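Local coordinates for protein 6-phosphogluconate dehydratase (Shewanella oneidensis, PDB 2GP4) that probably dehydrates 6-phosphogluconate to 2-keto-3-deoxy-6-phosphogluconate in the Entner-Doudoroff pathway, at residues His22-Val28 against Glu345-Ala349. Residues are numbered along the deposited sequence; the frame is centred on the assembly and turned at random.
Sequences HSVVQSV and ELSDA
Where the first turns of helix 23-51 meet the end of helix 340-347, V25 and L346 have their CA atoms 6.2 Å apart, while V24 lies across from A349. The arrangement is helix-helix packing at the capped N-terminus of helix 23-51, with H22 as the N-cap residue, and no hydrogen bond crosses between the two segments. The backbone N-H of V24 meets the ring of H22 at its edge, in plane, and gives its hydrogen to ND1, 3.2 Å from N and 12° out of the ring plane. The same ring meets A349 obliquely through CE1, 3.6 Å from the CB methyl. That methyl also rests against V24, whose CG1 stands anti to the backbone N (chi1 172°) and reaches the carbonyl O of E345 at 3.3 Å. Replacing the cap with an alanine would probably leave the N-H of V24 without its side-chain acceptor and open a gap beside the methyl of A349. V25, and V28 a turn further on, receive L346: its side chain crosses that of V25 at about a right angle and meets V28 obliquely. L346 also touches I311 and L315 of helix 304-316, and V25 touches V308 of the same helix, so a third helix joins the pair within the largely helical N-terminal part of the protein. At the margin the carboxylate of E345 turns to R31, a salt bridge that returns to helix 23-51. In the valine-leucine contact, CG1 of V28 lies 3.8 Å from CG of L346, and CD2 of L346 sits 3.9 Å from CA of V25.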
# COMPACT_ATOMS: atom_id res chain seq x y z
N HIS A 22 -8.79 -10.90 17.86
CA HIS A 22 -8.75 -9.66 18.63
C HIS A 22 -10.02 -8.86 18.34
O HIS A 22 -10.40 -8.68 17.18
CB HIS A 22 -7.52 -8.88 18.20
CG HIS A 22 -7.21 -7.69 19.05
ND1 HIS A 22 -7.99 -6.55 19.05
CD2 HIS A 22 -6.18 -7.43 19.90
CE1 HIS A 22 -7.47 -5.66 19.87
NE2 HIS A 22 -6.37 -6.17 20.39
N SER A 23 -10.67 -8.38 19.40
CA SER A 23 -12.00 -7.75 19.30
C SER A 23 -12.08 -6.58 18.31
O SER A 23 -13.09 -6.42 17.64
CB SER A 23 -12.51 -7.32 20.69
OG SER A 23 -11.77 -6.23 21.21
N VAL A 24 -11.01 -5.80 18.20
CA VAL A 24 -10.97 -4.66 17.28
C VAL A 24 -10.92 -5.09 15.81
O VAL A 24 -11.60 -4.51 14.97
CB VAL A 24 -9.78 -3.73 17.56
CG1 VAL A 24 -9.65 -2.67 16.47
CG2 VAL A 24 -9.93 -3.08 18.93
N VAL A 25 -10.09 -6.08 15.52
CA VAL A 25 -9.97 -6.62 14.17
C VAL A 25 -11.26 -7.33 13.78
O VAL A 25 -11.70 -7.23 12.64
CB VAL A 25 -8.76 -7.58 14.04
CG1 VAL A 25 -8.61 -8.03 12.61
CG2 VAL A 25 -7.49 -6.92 14.52
N GLN A 26 -11.87 -8.05 14.72
CA GLN A 26 -13.14 -8.71 14.44
C GLN A 26 -14.24 -7.68 14.18
O GLN A 26 -15.03 -7.85 13.25
CB GLN A 26 -13.54 -9.66 15.58
CG GLN A 26 -14.72 -10.57 15.23
CD GLN A 26 -14.49 -11.43 13.99
OE1 GLN A 26 -14.95 -11.08 12.89
NE2 GLN A 26 -13.78 -12.54 14.15
N SER A 27 -14.25 -6.62 14.98
CA SER A 27 -15.23 -5.55 14.87
C SER A 27 -15.14 -4.83 13.52
O SER A 27 -16.16 -4.60 12.87
CB SER A 27 -15.05 -4.55 16.01
OG SER A 27 -15.91 -3.43 15.83
N VAL A 28 -13.92 -4.47 13.13
CA VAL A 28 -13.69 -3.72 11.90
C VAL A 28 -14.00 -4.58 10.68
O VAL A 28 -14.59 -4.10 9.72
CB VAL A 28 -12.25 -3.13 11.86
CG1 VAL A 28 -11.93 -2.51 10.49
CG2 VAL A 28 -12.08 -2.09 12.95
N GLU A 345 -8.69 2.72 13.09
CA GLU A 345 -9.12 1.89 14.22
C GLU A 345 -8.36 0.57 14.30
O GLU A 345 -8.11 0.05 15.39
CB GLU A 345 -10.65 1.72 14.24
CG GLU A 345 -11.37 3.02 14.62
CD GLU A 345 -12.85 3.06 14.30
OE1 GLU A 345 -13.45 2.01 13.97
OE2 GLU A 345 -13.44 4.17 14.40
N LEU A 346 -7.98 0.02 13.15
CA LEU A 346 -7.13 -1.16 13.10
C LEU A 346 -5.74 -0.85 13.62
O LEU A 346 -5.15 -1.64 14.37
CB LEU A 346 -7.03 -1.74 11.69
CG LEU A 346 -8.24 -2.54 11.21
CD1 LEU A 346 -8.14 -2.84 9.74
CD2 LEU A 346 -8.43 -3.82 12.02
N SER A 347 -5.22 0.32 13.23
CA SER A 347 -3.89 0.77 13.63
C SER A 347 -3.72 0.75 15.15
O SER A 347 -2.69 0.31 15.65
CB SER A 347 -3.62 2.18 13.08
OG SER A 347 -2.37 2.68 13.54
N ASP A 348 -4.76 1.19 15.86
CA ASP A 348 -4.76 1.20 17.32
C ASP A 348 -4.55 -0.18 17.95
O ASP A 348 -4.07 -0.27 19.08
CB ASP A 348 -6.06 1.81 17.86
CG ASP A 348 -6.13 3.30 17.65
OD1 ASP A 348 -5.10 3.94 17.35
OD2 ASP A 348 -7.24 3.85 17.80
N ALA A 349 -4.90 -1.23 17.21
CA ALA A 349 -4.75 -2.60 17.71
C ALA A 349 -3.53 -3.35 17.16
O ALA A 349 -3.14 -4.37 17.71
CB ALA A 349 -6.02 -3.39 17.45